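Local coordinates for protein spore cortex-lytic enzyme (Bacillus cereus ATCC 14579, PDB 6TCI) that is the putative peptidoglycan-binding N-terminal domain of a germination-specific enzyme, probably an N-acetylmuramyl-L-alanine amidase, thought to be needed for spore cortex hydrolysis, at residues A[35-38]-A[39-43]; A[44-47]-A[48-51]. All blocks are in the same frame, centred on the assembly; numbering follows the deposited sequence.

Interaction 1 (A[35-38]-A[39-43]); sequences GVFG and WGTYW
The apolar part of this local contact is a CH-pi interaction between F37 and T41, four residues apart where the loop 35-38 runs into helix 39-51. T41 CG2 stands 3.6 Å from the centroid of the F37 ring and 3° off its normal, so the methyl sits over the middle of one face and lies about equally far from all six ring carbons. With CG anti to the backbone N (chi1 -165°), F37 lays its ring along the first turn of the helix. The CE1 corner of the ring also meets Y42, F37 CE1 lying 4.0 Å from Y42 CB. V16 and L19 of helix 14-25, together with I7, also pack on F37 and bury it.

The polar part centres on G38, the N-cap residue. Its carbonyl accepts the first i to i+4 bond of the helix, from Y42 N to G38 O at 3.0 Å, a nearly straight bond (169° at the hydrogen); T41 N adds a weak, bent one to the same oxygen. On the other branch of T41, OG1 lies beside its own backbone N, away from the ring. There a water bridges the loop to the helix, lying 2.8 Å from T41 OG1 and accepting from G38 N at 3.0 Å. Q20 NE2 of helix 14-25 is hydrogen-bonded to the same hydroxyl.

T41 thus divides its chemistry, methyl to the aromatic face and hydroxyl to polar partners; together these would fix its rotation, while the water and Q20 satisfy its hydroxyl oxygen at the start of the helix.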
loop_
_atom_site.group_PDB
_atom_site.type_symbol
_atom_site.label_atom_id
_atom_site.label_comp_id
_atom_site.label_asym_id
_atom_site.label_seq_id
_atom_site.Cartn_x
_atom_site.Cartn_y
_atom_site.Cartn_z
ATOM N N GLY A 35 6.207 -7.307 -5.661
ATOM C CA GLY A 35 5.517 -6.570 -6.700
ATOM C C GLY A 35 4.210 -7.169 -7.169
ATOM O O GLY A 35 3.698 -6.745 -8.204
ATOM N N VAL A 36 3.642 -8.126 -6.437
ATOM C CA VAL A 36 2.360 -8.736 -6.782
ATOM C C VAL A 36 1.388 -8.480 -5.635
ATOM O O VAL A 36 1.668 -8.849 -4.488
ATOM C CB VAL A 36 2.500 -10.242 -7.059
ATOM C CG1 VAL A 36 1.147 -10.857 -7.378
ATOM C CG2 VAL A 36 3.467 -10.477 -8.205
ATOM N N PHE A 37 0.244 -7.868 -5.944
ATOM C CA PHE A 37 -0.721 -7.447 -4.924
ATOM C C PHE A 37 -1.652 -8.621 -4.612
ATOM O O PHE A 37 -2.642 -8.856 -5.314
ATOM C CB PHE A 37 -1.475 -6.217 -5.418
ATOM C CG PHE A 37 -2.250 -5.461 -4.354
ATOM C CD1 PHE A 37 -3.081 -6.110 -3.444
ATOM C CD2 PHE A 37 -2.217 -4.071 -4.336
ATOM C CE1 PHE A 37 -3.826 -5.380 -2.514
ATOM C CE2 PHE A 37 -2.955 -3.345 -3.417
ATOM C CZ PHE A 37 -3.756 -4.002 -2.503
ATOM N N GLY A 38 -1.340 -9.353 -3.544
ATOM C CA GLY A 38 -2.202 -10.416 -3.067
ATOM C C GLY A 38 -2.644 -10.195 -1.633
ATOM O O GLY A 38 -2.654 -9.055 -1.156
ATOM N N TRP A 39 -2.973 -11.280 -0.928
ATOM C CA TRP A 39 -3.546 -11.173 0.413
ATOM C C TRP A 39 -2.652 -10.374 1.354
ATOM O O TRP A 39 -3.137 -9.517 2.107
ATOM C CB TRP A 39 -3.787 -12.565 1.001
ATOM C CG TRP A 39 -3.829 -12.509 2.497
ATOM C CD1 TRP A 39 -2.837 -12.861 3.358
ATOM C CD2 TRP A 39 -4.904 -12.011 3.304
ATOM N NE1 TRP A 39 -3.231 -12.629 4.655
ATOM C CE2 TRP A 39 -4.498 -12.112 4.649
ATOM C CE3 TRP A 39 -6.175 -11.505 3.019
ATOM C CZ2 TRP A 39 -5.309 -11.708 5.707
ATOM C CZ3 TRP A 39 -6.985 -11.115 4.072
ATOM C CH2 TRP A 39 -6.548 -11.215 5.397
ATOM N N GLY A 40 -1.347 -10.640 1.337
ATOM C CA GLY A 40 -0.476 -9.978 2.288
ATOM C C GLY A 40 -0.445 -8.477 2.100
ATOM O O GLY A 40 -0.318 -7.726 3.073
ATOM N N THR A 41 -0.568 -8.021 0.854
ATOM C CA THR A 41 -0.608 -6.593 0.566
ATOM C C THR A 41 -1.964 -5.998 0.924
ATOM O O THR A 41 -2.038 -4.891 1.468
ATOM C CB THR A 41 -0.293 -6.383 -0.916
ATOM O OG1 THR A 41 0.950 -7.028 -1.234
ATOM C CG2 THR A 41 -0.203 -4.915 -1.258
ATOM N N TYR A 42 -3.039 -6.730 0.621
ATOM C CA TYR A 42 -4.386 -6.316 1.002
ATOM C C TYR A 42 -4.482 -6.127 2.508
ATOM O O TYR A 42 -4.962 -5.093 2.992
ATOM C CB TYR A 42 -5.344 -7.413 0.537
ATOM C CG TYR A 42 -6.815 -7.256 0.865
ATOM C CD1 TYR A 42 -7.654 -6.491 0.061
ATOM C CD2 TYR A 42 -7.377 -7.937 1.941
ATOM C CE1 TYR A 42 -9.005 -6.377 0.347
ATOM C CE2 TYR A 42 -8.730 -7.839 2.226
ATOM C CZ TYR A 42 -9.540 -7.062 1.429
ATOM O OH TYR A 42 -10.881 -6.959 1.720
ATOM N N TRP A 43 -4.012 -7.125 3.269
ATOM C CA TRP A 43 -4.041 -7.070 4.728
ATOM C C TRP A 43 -3.220 -5.897 5.258
ATOM O O TRP A 43 -3.702 -5.100 6.075
ATOM C CB TRP A 43 -3.506 -8.401 5.258
ATOM C CG TRP A 43 -3.350 -8.520 6.743
ATOM C CD1 TRP A 43 -2.178 -8.651 7.426
ATOM C CD2 TRP A 43 -4.393 -8.574 7.724
ATOM N NE1 TRP A 43 -2.420 -8.760 8.772
ATOM C CE2 TRP A 43 -3.773 -8.713 8.984
ATOM C CE3 TRP A 43 -5.787 -8.498 7.664
ATOM C CZ2 TRP A 43 -4.499 -8.792 10.172
ATOM C CZ3 TRP A 43 -6.507 -8.570 8.849
ATOM C CH2 TRP A 43 -5.860 -8.718 10.083
HETATM O O HOH W 1 0.838 -9.835 -1.479
#

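Interaction 2 (A[44-47]-A[48-51]); sequences ALRN and FQEK
Q49 N donates to L45 O at 2.9 Å, one turn back along the helix, and the Q49 side chain starts out beside the same carbonyl, with Q49 CG 3.3 Å from L45 O. F48 also packs closely around this oxygen, F48 CB being 3.5 Å from L45 O, with the plane of the F48 ring bringing its edge to the carbonyl. The bonds F48 N to A44 O, E50 N to R46 O and K51 N to N47 O complete the i to i+4 ladder, their donors tilted 21° to 28° from the carbonyl planes.

Among the side chains, L45 and F48 meet only loosely, L45 CD1 lying 4.4 Å from F48 CD2. Because CG is anti to the backbone N (chi1 171°), the F48 ring is carried off this turn toward helix 62-71, where it meets M67, L68 and A71; it also stacks with that of F52. Beyond CG the Q49 chain is extended, and its buried amide is satisfied on both ends: OE1 takes the N-H groups of D57 and G58, while NE2 bonds T64 OG1.

R46 and E50 lie on the same side of the helix, their nearest charged atoms, R46 NH2 and E50 OE1, 6.4 Å apart and not paired. The whole is an amphipathic alpha-helix, packed by L45 and F48 into the three-helix core of the putative peptidoglycan-binding domain.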
loop_
_atom_site.group_PDB
_atom_site.type_symbol
_atom_site.label_atom_id
_atom_site.label_comp_id
_atom_site.label_asym_id
_atom_site.label_seq_id
_atom_site.Cartn_x
_atom_site.Cartn_y
_atom_site.Cartn_z
ATOM N N ALA A 44 -1.967 -5.783 4.808
ATOM C CA ALA A 44 -1.111 -4.687 5.256
ATOM C C ALA A 44 -1.732 -3.336 4.941
ATOM O O ALA A 44 -1.702 -2.421 5.770
ATOM C CB ALA A 44 0.262 -4.792 4.591
ATOM N N LEU A 45 -2.284 -3.185 3.734
ATOM C CA LEU A 45 -2.829 -1.892 3.341
ATOM C C LEU A 45 -4.058 -1.539 4.160
ATOM O O LEU A 45 -4.212 -0.389 4.586
ATOM C CB LEU A 45 -3.145 -1.882 1.842
ATOM C CG LEU A 45 -3.736 -0.570 1.307
ATOM C CD1 LEU A 45 -2.829 0.628 1.582
ATOM C CD2 LEU A 45 -4.074 -0.680 -0.184
ATOM N N ARG A 46 -4.933 -2.516 4.415
ATOM C CA ARG A 46 -6.095 -2.238 5.253
ATOM C C ARG A 46 -5.687 -1.851 6.673
ATOM O O ARG A 46 -6.288 -0.953 7.272
ATOM C CB ARG A 46 -7.050 -3.429 5.239
ATOM C CG ARG A 46 -7.729 -3.606 3.902
ATOM C CD ARG A 46 -8.532 -4.885 3.876
ATOM N NE ARG A 46 -9.525 -4.893 4.943
ATOM C CZ ARG A 46 -10.796 -4.534 4.784
ATOM N NH1 ARG A 46 -11.252 -4.169 3.590
ATOM N NH2 ARG A 46 -11.610 -4.535 5.822
ATOM N N ASN A 47 -4.667 -2.513 7.228
ATOM C CA ASN A 47 -4.210 -2.146 8.569
ATOM C C ASN A 47 -3.607 -0.749 8.579
ATOM O O ASN A 47 -3.774 -0.000 9.551
ATOM C CB ASN A 47 -3.200 -3.175 9.069
ATOM C CG ASN A 47 -3.856 -4.475 9.453
ATOM O OD1 ASN A 47 -5.023 -4.496 9.849
ATOM N ND2 ASN A 47 -3.122 -5.572 9.326
ATOM N N PHE A 48 -2.896 -0.382 7.508
ATOM C CA PHE A 48 -2.389 0.979 7.389
ATOM C C PHE A 48 -3.536 1.980 7.336
ATOM O O PHE A 48 -3.511 3.007 8.024
ATOM C CB PHE A 48 -1.517 1.109 6.139
ATOM C CG PHE A 48 -1.143 2.522 5.828
ATOM C CD1 PHE A 48 -0.070 3.114 6.472
ATOM C CD2 PHE A 48 -1.877 3.275 4.931
ATOM C CE1 PHE A 48 0.274 4.423 6.224
ATOM C CE2 PHE A 48 -1.530 4.594 4.674
ATOM C CZ PHE A 48 -0.455 5.163 5.330
ATOM N N GLN A 49 -4.548 1.699 6.505
ATOM C CA GLN A 49 -5.686 2.607 6.409
ATOM C C GLN A 49 -6.360 2.796 7.761
ATOM O O GLN A 49 -6.684 3.927 8.143
ATOM C CB GLN A 49 -6.673 2.112 5.351
ATOM C CG GLN A 49 -6.125 2.255 3.936
ATOM C CD GLN A 49 -7.023 1.607 2.904
ATOM O OE1 GLN A 49 -7.580 0.535 3.138
ATOM N NE2 GLN A 49 -7.169 2.256 1.755
ATOM N N GLU A 50 -6.567 1.704 8.504
ATOM C CA GLU A 50 -7.200 1.797 9.816
ATOM C C GLU A 50 -6.370 2.652 10.765
ATOM O O GLU A 50 -6.899 3.551 11.431
ATOM C CB GLU A 50 -7.419 0.394 10.388
ATOM C CG GLU A 50 -8.099 0.378 11.753
ATOM C CD GLU A 50 -9.551 -0.037 11.670
ATOM O OE1 GLU A 50 -9.868 -0.943 10.865
ATOM O OE2 GLU A 50 -10.375 0.540 12.412
ATOM N N LYS A 51 -5.059 2.396 10.823
ATOM C CA LYS A 51 -4.192 3.127 11.742
ATOM C C LYS A 51 -4.178 4.617 11.427
ATOM O O LYS A 51 -4.128 5.452 12.340
ATOM C CB LYS A 51 -2.768 2.567 11.669
ATOM C CG LYS A 51 -1.762 3.252 12.590
ATOM C CD LYS A 51 -2.079 2.991 14.067
ATOM C CE LYS A 51 -1.939 1.515 14.409
ATOM N NZ LYS A 51 -1.865 1.283 15.879
#

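How the interactions relate
Interactions 1 and 2 follow one another along helix 39-51, their centres about 12 Å apart: 35-43 starts the helix, and 44-51 carries it to its C-terminal end. They meet in the core, where F37 CZ packs on L45 CD2 at 4.1 Å. Each is partly buried, with apolar groups turned to the inside and others at the surface. Near the start, a loop joins the helix through a ring face, a water and the carbonyl of the N-cap residue, with helix 14-25 behind it. Farther on the bonding is regular helix backbone, and the inward side chains reach both helix 14-25 and helix 62-71, linking all three helices of the domain.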